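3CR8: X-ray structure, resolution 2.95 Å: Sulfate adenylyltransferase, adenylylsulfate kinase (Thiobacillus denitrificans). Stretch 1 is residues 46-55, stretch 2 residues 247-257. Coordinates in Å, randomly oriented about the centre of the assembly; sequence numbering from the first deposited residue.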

# COMPACT_ATOMS: atom_id res chain seq x y z
N GLU A 46 -40.44 -8.74 -28.59
CA GLU A 46 -40.07 -9.55 -27.44
C GLU A 46 -40.83 -9.16 -26.16
O GLU A 46 -41.30 -10.00 -25.39
CB GLU A 46 -38.58 -9.42 -27.20
CG GLU A 46 -38.08 -10.30 -26.12
CD GLU A 46 -36.60 -10.13 -25.91
OE1 GLU A 46 -35.96 -9.42 -26.72
OE2 GLU A 46 -36.07 -10.69 -24.93
N MET A 47 -40.96 -7.86 -25.93
CA MET A 47 -41.76 -7.39 -24.82
C MET A 47 -43.18 -7.93 -24.93
O MET A 47 -43.77 -8.42 -23.95
CB MET A 47 -41.78 -5.85 -24.76
CG MET A 47 -40.45 -5.20 -24.39
SD MET A 47 -40.19 -5.13 -22.62
CE MET A 47 -39.84 -6.84 -22.27
N LEU A 48 -43.76 -7.86 -26.13
CA LEU A 48 -45.14 -8.25 -26.29
C LEU A 48 -45.25 -9.77 -26.20
O LEU A 48 -46.06 -10.33 -25.47
CB LEU A 48 -45.69 -7.76 -27.61
CG LEU A 48 -47.06 -8.33 -27.90
CD1 LEU A 48 -48.10 -7.42 -27.28
CD2 LEU A 48 -47.26 -8.47 -29.40
N MET A 49 -44.36 -10.42 -26.92
CA MET A 49 -44.38 -11.87 -27.02
C MET A 49 -44.27 -12.49 -25.64
O MET A 49 -44.58 -13.65 -25.45
CB MET A 49 -43.21 -12.34 -27.90
CG MET A 49 -43.49 -13.57 -28.66
SD MET A 49 -42.69 -13.45 -30.21
CE MET A 49 -41.04 -12.91 -29.76
N THR A 50 -43.82 -11.70 -24.68
CA THR A 50 -43.25 -12.27 -23.47
C THR A 50 -44.04 -11.91 -22.21
O THR A 50 -43.79 -12.45 -21.14
CB THR A 50 -41.76 -11.90 -23.37
OG1 THR A 50 -40.98 -13.09 -23.22
CG2 THR A 50 -41.48 -10.94 -22.21
N GLY A 51 -45.00 -11.01 -22.34
CA GLY A 51 -45.89 -10.73 -21.23
C GLY A 51 -45.60 -9.43 -20.52
O GLY A 51 -46.31 -9.06 -19.59
N ALA A 52 -44.58 -8.71 -20.94
CA ALA A 52 -44.25 -7.43 -20.32
C ALA A 52 -45.41 -6.44 -20.49
O ALA A 52 -45.50 -5.45 -19.76
CB ALA A 52 -42.95 -6.87 -20.91
N TYR A 53 -46.29 -6.71 -21.45
CA TYR A 53 -47.39 -5.82 -21.80
C TYR A 53 -48.75 -6.48 -21.61
O TYR A 53 -49.72 -6.01 -22.18
CB TYR A 53 -47.32 -5.37 -23.25
CG TYR A 53 -46.13 -4.54 -23.64
CD1 TYR A 53 -45.58 -3.64 -22.77
CD2 TYR A 53 -45.56 -4.65 -24.91
CE1 TYR A 53 -44.49 -2.87 -23.14
CE2 TYR A 53 -44.47 -3.89 -25.28
CZ TYR A 53 -43.95 -3.02 -24.40
OH TYR A 53 -42.89 -2.25 -24.75
N SER A 54 -48.80 -7.57 -20.84
CA SER A 54 -50.06 -8.19 -20.48
C SER A 54 -50.97 -7.10 -20.04
O SER A 54 -50.56 -6.26 -19.27
CB SER A 54 -49.84 -9.15 -19.33
OG SER A 54 -48.78 -10.04 -19.62
N PRO A 55 -52.21 -7.09 -20.51
CA PRO A 55 -52.94 -8.12 -21.24
C PRO A 55 -52.72 -8.19 -22.76
O PRO A 55 -53.20 -9.14 -23.39
CB PRO A 55 -54.39 -7.75 -20.91
CG PRO A 55 -54.39 -6.27 -20.92
CD PRO A 55 -53.01 -5.85 -20.42
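Stretch 2, residues 247-257: LLRAIVARNFG

Stretch 1 enters as the end of a helix and leaves as a turn. M47 and its neighbours are still helical, but G51 breaks the pattern with phi/psi of 105/-2 and closes the helix with a Schellman motif, in which A52 N and G51 N both reach back weakly into the last turn. Glycine suits this position because at such backbone angles a CB would be jammed against the carbonyl oxygen of T50. A type I beta turn follows at once, from G51 to S54, closed by the bond from S54 N to G51 O at 3.2 Å, and the chain then runs through a cis peptide bond into P55.

Stretch 2 is the last part of a helix that begins earlier in the chain and gives way to G257, and it too ends in a Schellman motif, with G257 at phi/psi of 120/-7 playing the part that G51 plays in stretch 1. Most of the contact is made between the second helix and the turn after the first, with M47 adding a contact from the first helix itself. The backbones come nearest where A52 CA lies 5.0 Å from V252 CA. On the apolar side the order of contacts is broadly reversed: L248 meets Y53, V252 meets A52 and Y53, and F256 meets A52 and M47. N255 stands outside this order, touching G51 through S54. The residues of stretch 2 that meet stretch 1, L248, I251, V252, N255 and F256, recur at intervals of three and four, as expected for one side of a helix. Together the two stretches bury 350 Å² of surface, summed over both sides.

The polar centre of the contact is N255, whose CA-to-CB bond points toward the turn. Its amide nitrogen ND2 donates to A52 O at 2.9 Å and to S54 O at 3.1 Å, both with nearly straight geometry. Asparagine is apt here because its amide carries two hydrogens on one nitrogen, enough to satisfy two carbonyls of a curved backbone, while its OD1 is hydrogen-bonded elsewhere in the structure. A52 O also receives a CA-H...O contact from V252 CA at 3.4 Å. Within the turn, S54 OG donates to G51 O at 2.7 Å, adding a side-chain brace to the backbone bond that ends on the same oxygen.

Apolar contacts lie to one side of these bonds. The A52 methyl, a small apolar group suited to a buried place, packs where the backbones are nearest: its CB lies 4.4 Å from V252 CB and 4.1 Å from F256 CE2. The F256 ring also has M47 at its edge, with M47 CE 4.4 Å from F256 CZ; the flexible methionine brings its end nearer although its CA-to-CB bond points sideways. Y53 starts out away from stretch 2, yet its long side chain brings the ring back, where Y53 CE1 lies 3.8 Å from L248 CD2 and 4.0 Å from V252 CG1, the latter at the ring edge. Its hydroxyl is hydrogen-bonded just outside the stretches.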

# COMPACT_ATOMS: atom_id res chain seq x y z
N LEU A 247 -46.05 5.74 -17.26
CA LEU A 247 -47.14 4.85 -16.88
C LEU A 247 -47.03 3.45 -17.51
O LEU A 247 -47.53 2.47 -16.96
CB LEU A 247 -48.49 5.47 -17.20
CG LEU A 247 -48.93 6.56 -16.22
CD1 LEU A 247 -50.06 7.39 -16.80
CD2 LEU A 247 -49.32 5.92 -14.90
N LEU A 248 -46.37 3.37 -18.66
CA LEU A 248 -46.15 2.10 -19.32
C LEU A 248 -45.13 1.34 -18.48
O LEU A 248 -45.34 0.15 -18.18
CB LEU A 248 -45.61 2.31 -20.74
CG LEU A 248 -46.06 1.32 -21.84
CD1 LEU A 248 -45.04 1.21 -22.98
CD2 LEU A 248 -46.31 -0.04 -21.28
N ARG A 249 -44.05 2.02 -18.11
CA ARG A 249 -42.96 1.39 -17.41
C ARG A 249 -43.48 0.82 -16.11
O ARG A 249 -43.09 -0.28 -15.69
CB ARG A 249 -41.81 2.37 -17.19
CG ARG A 249 -41.00 2.59 -18.44
CD ARG A 249 -40.14 3.81 -18.33
NE ARG A 249 -39.33 3.77 -17.12
CZ ARG A 249 -38.88 4.85 -16.51
NH1 ARG A 249 -39.17 6.04 -17.00
NH2 ARG A 249 -38.14 4.74 -15.42
N ALA A 250 -44.38 1.56 -15.48
CA ALA A 250 -45.10 1.10 -14.29
C ALA A 250 -45.85 -0.19 -14.56
O ALA A 250 -45.96 -1.06 -13.69
CB ALA A 250 -46.07 2.13 -13.85
N ILE A 251 -46.41 -0.31 -15.77
CA ILE A 251 -47.15 -1.51 -16.14
C ILE A 251 -46.22 -2.66 -16.38
O ILE A 251 -46.48 -3.77 -15.93
CB ILE A 251 -48.03 -1.33 -17.38
CG1 ILE A 251 -49.05 -0.21 -17.13
CG2 ILE A 251 -48.73 -2.64 -17.72
CD1 ILE A 251 -50.28 -0.25 -18.02
N VAL A 252 -45.11 -2.43 -17.09
CA VAL A 252 -44.19 -3.53 -17.27
C VAL A 252 -43.54 -3.87 -15.93
O VAL A 252 -43.25 -5.03 -15.66
CB VAL A 252 -43.14 -3.29 -18.38
CG1 VAL A 252 -43.57 -2.15 -19.31
CG2 VAL A 252 -41.78 -3.05 -17.80
N ALA A 253 -43.34 -2.87 -15.08
CA ALA A 253 -42.81 -3.15 -13.75
C ALA A 253 -43.75 -4.11 -13.03
O ALA A 253 -43.33 -5.07 -12.36
CB ALA A 253 -42.67 -1.90 -12.96
N ARG A 254 -45.04 -3.85 -13.17
CA ARG A 254 -46.03 -4.72 -12.59
C ARG A 254 -45.99 -6.11 -13.17
O ARG A 254 -46.14 -7.10 -12.45
CB ARG A 254 -47.41 -4.16 -12.80
CG ARG A 254 -48.44 -5.04 -12.14
CD ARG A 254 -49.84 -4.62 -12.48
NE ARG A 254 -50.78 -5.51 -11.84
CZ ARG A 254 -52.06 -5.24 -11.71
NH1 ARG A 254 -52.53 -4.10 -12.17
NH2 ARG A 254 -52.87 -6.12 -11.13
N ASN A 255 -45.82 -6.20 -14.49
CA ASN A 255 -45.83 -7.51 -15.13
C ASN A 255 -44.60 -8.33 -14.77
O ASN A 255 -44.63 -9.55 -14.75
CB ASN A 255 -46.03 -7.38 -16.63
CG ASN A 255 -47.47 -7.08 -17.00
OD1 ASN A 255 -48.40 -7.58 -16.35
ND2 ASN A 255 -47.68 -6.27 -18.05
N PHE A 256 -43.52 -7.65 -14.42
CA PHE A 256 -42.33 -8.36 -13.95
C PHE A 256 -42.39 -8.78 -12.46
O PHE A 256 -41.59 -9.59 -11.99
CB PHE A 256 -41.09 -7.51 -14.22
CG PHE A 256 -40.50 -7.71 -15.58
CD1 PHE A 256 -39.61 -8.74 -15.81
CD2 PHE A 256 -40.81 -6.84 -16.64
CE1 PHE A 256 -39.05 -8.92 -17.06
CE2 PHE A 256 -40.25 -7.02 -17.87
CZ PHE A 256 -39.38 -8.07 -18.09
N GLY A 257 -43.34 -8.23 -11.71
CA GLY A 257 -43.51 -8.59 -10.32
C GLY A 257 -43.36 -7.41 -9.37
O GLY A 257 -43.61 -7.53 -8.17